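Tol-Pal system protein TolB (Acinetobacter baumannii, PDB 7MX5) probably serves as the periplasmic component of the Tol-Pal system, which helps the outer membrane invaginate during cell division and keeps it intact. Local coordinates at residues Q2-Q13 and G379-Q389. Numbering follows the deposited sequence.
Sequences QLHLEIAKAPDQ and GRFRMNLPSEQ
E6 and N384 form a hydrogen-bonded pair of an antiparallel ladder: E6 N donates to N384 O at 2.8 Å, in the carbonyl plane, and N384 N returns a bond to E6 O. Toward residue 2 the pairing is reduced to a single backbone bond, H4 N to P386 O, at 3.3 Å and nearly in line with the C=O. In the other direction it meets a classic beta bulge, where A8 and K9 both face R382. A8 N reaches R382 O at 3.0 Å from above the carbonyl plane (44° out of it), K9 N adds a weak bond to the same oxygen, and R382 N donates to K9 O on a lone pair. Strand 6-9 is thereby the outermost strand of the sheet that continues through 382-386 and 369-376, so the N-terminal segment adds an edge strand to a blade of the C-terminal beta-propeller.

Apolar contacts gather on the I7-M383 face. I7 CD1 lies 3.5 Å from M383 CG and also meets F381 CZ. L5 and M383 cross at about a right angle, L5 CD2 touching M383 CE at 3.5 Å and L385 CD1 as well. The F381 ring presents an edge to P11 CD.

Polar side chains occupy the E6-N384 face. The E6 carboxylate is turned 72° from the N384 amide plane; E6 OE2 rests against P386 CG and makes a salt bridge with R369, while N384 OD1 is hydrogen-bonded to S373 OG. K9 bends at chi3 (-116°), bringing NZ within 3.2 Å of G379 O in a weak bond; its CB sits over one face of the R382 guanidinium.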
ATOM      1  N   GLN A   2       0.569 -14.829  -7.520  1.00 53.84           N
ATOM      2  CA  GLN A   2      -0.593 -14.603  -8.374  1.00 65.83           C
ATOM      3  C   GLN A   2      -0.514 -13.243  -9.056  1.00 62.04           C
ATOM      4  O   GLN A   2      -0.851 -13.116 -10.240  1.00 68.75           O
ATOM      5  CB  GLN A   2      -1.878 -14.725  -7.557  1.00 49.67           C
ATOM      6  CG  GLN A   2      -2.989 -15.482  -8.263  1.00 61.49           C
ATOM      7  CD  GLN A   2      -3.812 -16.329  -7.313  1.00 79.72           C
ATOM      8  OE1 GLN A   2      -3.381 -16.627  -6.199  1.00 70.02           O
ATOM      9  NE2 GLN A   2      -5.004 -16.721  -7.749  1.00 76.32           N
ATOM     10  N   LEU A   3      -0.074 -12.221  -8.330  1.00 55.12           N
ATOM     11  CA  LEU A   3       0.165 -10.903  -8.904  1.00 53.07           C
ATOM     12  C   LEU A   3       1.632 -10.801  -9.303  1.00 51.87           C
ATOM     13  O   LEU A   3       2.519 -10.860  -8.445  1.00 63.12           O
ATOM     14  CB  LEU A   3      -0.196  -9.798  -7.913  1.00 45.53           C
ATOM     15  CG  LEU A   3      -1.632  -9.768  -7.390  1.00 45.94           C
ATOM     16  CD1 LEU A   3      -1.829  -8.575  -6.467  1.00 43.67           C
ATOM     17  CD2 LEU A   3      -2.620  -9.729  -8.543  1.00 43.65           C
ATOM     18  N   HIS A   4       1.883 -10.658 -10.598  1.00 47.53           N
ATOM     19  CA  HIS A   4       3.235 -10.530 -11.118  1.00 61.52           C
ATOM     20  C   HIS A   4       3.593  -9.060 -11.277  1.00 56.78           C
ATOM     21  O   HIS A   4       2.736  -8.217 -11.549  1.00 53.09           O
ATOM     22  CB  HIS A   4       3.372 -11.262 -12.452  1.00 45.76           C
ATOM     23  CG  HIS A   4       3.024 -12.715 -12.371  1.00 60.13           C
ATOM     24  ND1 HIS A   4       1.723 -13.167 -12.372  1.00 68.40           N
ATOM     25  CD2 HIS A   4       3.806 -13.815 -12.273  1.00 64.15           C
ATOM     26  CE1 HIS A   4       1.718 -14.485 -12.282  1.00 67.71           C
ATOM     27  NE2 HIS A   4       2.969 -14.903 -12.222  1.00 73.61           N
ATOM     28  N   LEU A   5       4.873  -8.756 -11.097  1.00 55.68           N
ATOM     29  CA  LEU A   5       5.329  -7.377 -11.024  1.00 44.86           C
ATOM     30  C   LEU A   5       5.714  -6.865 -12.406  1.00 42.76           C
ATOM     31  O   LEU A   5       6.455  -7.529 -13.140  1.00 49.55           O
ATOM     32  CB  LEU A   5       6.508  -7.263 -10.055  1.00 48.76           C
ATOM     33  CG  LEU A   5       6.858  -5.867  -9.537  1.00 55.99           C
ATOM     34  CD1 LEU A   5       7.688  -5.074 -10.530  1.00 54.70           C
ATOM     35  CD2 LEU A   5       5.569  -5.137  -9.235  1.00 58.00           C
ATOM     36  N   GLU A   6       5.210  -5.682 -12.751  1.00 43.38           N
ATOM     37  CA  GLU A   6       5.619  -4.953 -13.942  1.00 51.54           C
ATOM     38  C   GLU A   6       6.032  -3.542 -13.549  1.00 47.01           C
ATOM     39  O   GLU A   6       5.440  -2.944 -12.646  1.00 63.28           O
ATOM     40  CB  GLU A   6       4.495  -4.866 -14.986  1.00 39.91           C
ATOM     41  CG  GLU A   6       4.172  -6.153 -15.720  1.00 50.90           C
ATOM     42  CD  GLU A   6       2.942  -6.015 -16.601  1.00 55.08           C
ATOM     43  OE1 GLU A   6       2.451  -4.876 -16.762  1.00 60.41           O
ATOM     44  OE2 GLU A   6       2.468  -7.038 -17.136  1.00 50.83           O
ATOM     45  N   ILE A   7       7.051  -3.018 -14.223  1.00 40.69           N
ATOM     46  CA  ILE A   7       7.362  -1.593 -14.195  1.00 46.67           C
ATOM     47  C   ILE A   7       6.788  -0.983 -15.465  1.00 53.47           C
ATOM     48  O   ILE A   7       7.123  -1.413 -16.576  1.00 47.32           O
ATOM     49  CB  ILE A   7       8.873  -1.329 -14.088  1.00 46.07           C
ATOM     50  CG1 ILE A   7       9.485  -2.020 -12.867  1.00 51.23           C
ATOM     51  CG2 ILE A   7       9.141   0.163 -14.006  1.00 52.59           C
ATOM     52  CD1 ILE A   7       8.703  -1.851 -11.605  1.00 53.66           C
ATOM     53  N   ALA A   8       5.918   0.013 -15.307  1.00 51.07           N
ATOM     54  CA  ALA A   8       5.239   0.637 -16.437  1.00 51.24           C
ATOM     55  C   ALA A   8       5.875   1.957 -16.850  1.00 53.80           C
ATOM     56  O   ALA A   8       6.153   2.169 -18.033  1.00 55.42           O
ATOM     57  CB  ALA A   8       3.757   0.853 -16.106  1.00 50.70           C
ATOM     58  N   LYS A   9       6.111   2.855 -15.895  1.00 62.13           N
ATOM     59  CA  LYS A   9       6.693   4.167 -16.169  1.00 56.80           C
ATOM     60  C   LYS A   9       7.874   4.367 -15.224  1.00 63.55           C
ATOM     61  O   LYS A   9       7.688   4.668 -14.042  1.00 55.71           O
ATOM     62  CB  LYS A   9       5.655   5.274 -16.010  1.00 54.69           C
ATOM     63  CG  LYS A   9       6.171   6.667 -16.329  1.00 62.04           C
ATOM     64  CD  LYS A   9       5.330   7.737 -15.649  1.00 62.69           C
ATOM     65  CE  LYS A   9       4.627   8.624 -16.661  1.00 69.03           C
ATOM     66  NZ  LYS A   9       3.896   9.738 -15.996  1.00 69.60           N
ATOM     67  N   ALA A  10       9.085   4.187 -15.744  1.00 69.33           N
ATOM     68  CA  ALA A  10      10.275   4.421 -14.949  1.00 60.39           C
ATOM     69  C   ALA A  10      10.461   5.920 -14.715  1.00 75.05           C
ATOM     70  O   ALA A  10      10.016   6.740 -15.524  1.00 74.17           O
ATOM     71  CB  ALA A  10      11.504   3.844 -15.646  1.00 65.63           C
ATOM     72  N   PRO A  11      11.099   6.307 -13.612  1.00 76.59           N
ATOM     73  CA  PRO A  11      11.411   7.727 -13.412  1.00 81.08           C
ATOM     74  C   PRO A  11      12.316   8.225 -14.528  1.00 82.81           C
ATOM     75  O   PRO A  11      13.314   7.586 -14.868  1.00 87.95           O
ATOM     76  CB  PRO A  11      12.109   7.756 -12.047  1.00 83.03           C
ATOM     77  CG  PRO A  11      12.593   6.364 -11.825  1.00 62.67           C
ATOM     78  CD  PRO A  11      11.620   5.463 -12.522  1.00 73.38           C
ATOM     79  N   ASP A  12      11.942   9.370 -15.110  1.00 89.85           N
ATOM     80  CA  ASP A  12      12.616   9.869 -16.305  1.00 95.20           C
ATOM     81  C   ASP A  12      14.124   9.936 -16.104  1.00105.72           C
ATOM     82  O   ASP A  12      14.895   9.330 -16.857  1.00105.69           O
ATOM     83  CB  ASP A  12      12.057  11.242 -16.684  1.00 81.84           C
ATOM     84  CG  ASP A  12      12.454  11.665 -18.085  1.00 83.49           C
ATOM     85  OD1 ASP A  12      13.180  10.903 -18.759  1.00 84.97           O
ATOM     86  OD2 ASP A  12      12.037  12.758 -18.515  1.00 87.64           O
ATOM     87  N   GLN A  13      14.565  10.669 -15.086  1.00114.82           N
ATOM     88  CA  GLN A  13      15.968  10.654 -14.700  1.00114.86           C
ATOM     89  C   GLN A  13      16.071  10.575 -13.189  1.00115.46           C
ATOM     90  O   GLN A  13      15.374  11.300 -12.471  1.00114.76           O
ATOM     91  CB  GLN A  13      16.717  11.882 -15.219  1.00121.61           C
ATOM     92  CG  GLN A  13      18.218  11.655 -15.315  1.00130.20           C
ATOM     93  CD  GLN A  13      18.620  10.971 -16.604  1.00137.43           C
ATOM     94  OE1 GLN A  13      19.232   9.902 -16.588  1.00135.85           O
ATOM     95  NE2 GLN A  13      18.282  11.586 -17.730  1.00122.69           N
ATOM     96  N   GLY A 379       4.060  11.401  -9.379  1.00 41.68           N
ATOM     97  CA  GLY A 379       3.502  11.138 -10.688  1.00 39.21           C
ATOM     98  C   GLY A 379       4.464  10.702 -11.773  1.00 44.62           C
ATOM     99  O   GLY A 379       4.126  10.839 -12.954  1.00 61.56           O
ATOM    100  N   ARG A 380       5.638  10.174 -11.421  1.00 44.47           N
ATOM    101  CA  ARG A 380       6.613   9.757 -12.421  1.00 52.14           C
ATOM    102  C   ARG A 380       6.857   8.259 -12.459  1.00 54.66           C
ATOM    103  O   ARG A 380       7.465   7.776 -13.419  1.00 56.74           O
ATOM    104  CB  ARG A 380       7.966  10.433 -12.175  1.00 51.16           C
ATOM    105  CG  ARG A 380       7.919  11.926 -12.157  1.00 59.99           C
ATOM    106  CD  ARG A 380       8.400  12.390 -10.811  1.00 65.31           C
ATOM    107  NE  ARG A 380       9.722  11.874 -10.487  1.00 60.64           N
ATOM    108  CZ  ARG A 380      10.813  12.623 -10.406  1.00 67.26           C
ATOM    109  NH1 ARG A 380      10.772  13.927 -10.625  1.00 66.36           N
ATOM    110  NH2 ARG A 380      11.971  12.050 -10.094  1.00 73.06           N
ATOM    111  N   PHE A 381       6.438   7.522 -11.438  1.00 47.82           N
ATOM    112  CA  PHE A 381       6.698   6.094 -11.351  1.00 47.79           C
ATOM    113  C   PHE A 381       5.375   5.349 -11.370  1.00 40.56           C
ATOM    114  O   PHE A 381       4.499   5.617 -10.541  1.00 40.72           O
ATOM    115  CB  PHE A 381       7.488   5.750 -10.089  1.00 47.89           C
ATOM    116  CG  PHE A 381       7.851   4.303  -9.989  1.00 45.11           C
ATOM    117  CD1 PHE A 381       8.914   3.793 -10.714  1.00 49.56           C
ATOM    118  CD2 PHE A 381       7.117   3.444  -9.189  1.00 52.41           C
ATOM    119  CE1 PHE A 381       9.246   2.459 -10.632  1.00 48.51           C
ATOM    120  CE2 PHE A 381       7.445   2.108  -9.104  1.00 57.00           C
ATOM    121  CZ  PHE A 381       8.507   1.615  -9.829  1.00 56.72           C
ATOM    122  N   ARG A 382       5.229   4.425 -12.313  1.00 42.87           N
ATOM    123  CA  ARG A 382       4.091   3.522 -12.343  1.00 52.94           C
ATOM    124  C   ARG A 382       4.571   2.085 -12.224  1.00 50.61           C
ATOM    125  O   ARG A 382       5.556   1.688 -12.856  1.00 50.84           O
ATOM    126  CB  ARG A 382       3.251   3.690 -13.612  1.00 48.98           C
ATOM    127  CG  ARG A 382       1.758   3.682 -13.322  1.00 49.14           C
ATOM    128  CD  ARG A 382       0.919   3.736 -14.578  1.00 63.53           C
ATOM    129  NE  ARG A 382       0.839   5.086 -15.119  1.00 52.20           N
ATOM    130  CZ  ARG A 382       1.242   5.427 -16.334  1.00 70.85           C
ATOM    131  NH1 ARG A 382       1.745   4.535 -17.170  1.00 63.93           N
ATOM    132  NH2 ARG A 382       1.138   6.696 -16.721  1.00 76.47           N
ATOM    133  N   MET A 383       3.863   1.320 -11.401  1.00 45.65           N
ATOM    134  CA  MET A 383       4.165  -0.075 -11.123  1.00 45.84           C
ATOM    135  C   MET A 383       2.871  -0.860 -11.248  1.00 46.18           C
ATOM    136  O   MET A 383       1.860  -0.483 -10.648  1.00 46.17           O
ATOM    137  CB  MET A 383       4.766  -0.224  -9.723  1.00 56.07           C
ATOM    138  CG  MET A 383       5.915  -1.199  -9.614  1.00 60.05           C
ATOM    139  SD  MET A 383       6.600  -1.228  -7.946  1.00 72.92           S
ATOM    140  CE  MET A 383       5.496  -2.375  -7.132  1.00 63.12           C
ATOM    141  N   ASN A 384       2.891  -1.931 -12.032  1.00 45.01           N
ATOM    142  CA  ASN A 384       1.689  -2.699 -12.319  1.00 43.01           C
ATOM    143  C   ASN A 384       1.756  -4.068 -11.660  1.00 47.32           C
ATOM    144  O   ASN A 384       2.787  -4.747 -11.712  1.00 36.53           O
ATOM    145  CB  ASN A 384       1.481  -2.853 -13.827  1.00 49.58           C
ATOM    146  CG  ASN A 384       0.903  -1.606 -14.462  1.00 43.21           C
ATOM    147  OD1 ASN A 384       0.170  -0.854 -13.820  1.00 40.42           O
ATOM    148  ND2 ASN A 384       1.227  -1.380 -15.729  1.00 43.76           N
ATOM    149  N   LEU A 385       0.644  -4.466 -11.041  1.00 39.86           N
ATOM    150  CA  LEU A 385       0.486  -5.779 -10.419  1.00 49.50           C
ATOM    151  C   LEU A 385      -0.699  -6.490 -11.070  1.00 43.74           C
ATOM    152  O   LEU A 385      -1.770  -6.614 -10.462  1.00 39.03           O
ATOM    153  CB  LEU A 385       0.275  -5.663  -8.910  1.00 46.68           C
ATOM    154  CG  LEU A 385       1.466  -5.421  -7.976  1.00 47.08           C
ATOM    155  CD1 LEU A 385       2.462  -6.570  -8.059  1.00 45.30           C
ATOM    156  CD2 LEU A 385       2.148  -4.086  -8.244  1.00 51.60           C
ATOM    157  N   PRO A 386      -0.546  -6.960 -12.305  1.00 45.48           N
ATOM    158  CA  PRO A 386      -1.655  -7.644 -12.972  1.00 46.86           C
ATOM    159  C   PRO A 386      -1.857  -9.056 -12.447  1.00 50.08           C
ATOM    160  O   PRO A 386      -0.949  -9.696 -11.914  1.00 54.40           O
ATOM    161  CB  PRO A 386      -1.237  -7.669 -14.449  1.00 52.53           C
ATOM    162  CG  PRO A 386       0.003  -6.839 -14.549  1.00 47.45           C
ATOM    163  CD  PRO A 386       0.614  -6.804 -13.195  1.00 40.26           C
ATOM    164  N   SER A 387      -3.086  -9.529 -12.606  1.00 52.27           N
ATOM    165  CA  SER A 387      -3.430 -10.909 -12.317  1.00 53.65           C
ATOM    166  C   SER A 387      -3.351 -11.743 -13.590  1.00 58.75           C
ATOM    167  O   SER A 387      -3.463 -11.231 -14.706  1.00 57.52           O
ATOM    168  CB  SER A 387      -4.833 -11.001 -11.712  1.00 58.57           C
ATOM    169  OG  SER A 387      -5.115 -12.319 -11.273  1.00 58.54           O
ATOM    170  N   GLU A 388      -3.143 -13.048 -13.410  1.00 64.37           N
ATOM    171  CA  GLU A 388      -3.162 -13.950 -14.555  1.00 66.65           C
ATOM    172  C   GLU A 388      -4.574 -14.125 -15.097  1.00 69.66           C
ATOM    173  O   GLU A 388      -4.757 -14.310 -16.306  1.00 72.47           O
ATOM    174  CB  GLU A 388      -2.567 -15.303 -14.172  1.00 85.65           C
ATOM    175  CG  GLU A 388      -1.063 -15.281 -13.973  1.00 78.66           C
ATOM    176  CD  GLU A 388      -0.401 -16.584 -14.372  1.00 83.45           C
ATOM    177  OE1 GLU A 388      -0.954 -17.295 -15.238  1.00 88.16           O
ATOM    178  OE2 GLU A 388       0.673 -16.902 -13.819  1.00 85.49           O
ATOM    179  N   GLN A 389      -5.577 -14.061 -14.224  1.00 70.18           N
ATOM    180  CA  GLN A 389      -6.965 -14.184 -14.637  0.50 66.92           C
ATOM    181  C   GLN A 389      -7.844 -13.463 -13.627  1.00 58.53           C
ATOM    182  O   GLN A 389      -7.535 -13.401 -12.434  1.00 50.79           O
ATOM    183  CB  GLN A 389      -7.390 -15.652 -14.776  0.50 69.07           C
ATOM    184  CG  GLN A 389      -7.170 -16.495 -13.531  0.50 65.28           C
ATOM    185  CD  GLN A 389      -5.758 -17.036 -13.431  0.50 67.27           C
ATOM    186  OE1 GLN A 389      -5.143 -17.394 -14.436  0.50 65.39           O
ATOM    187  NE2 GLN A 389      -5.235 -17.099 -12.212  0.50 70.22           N
TER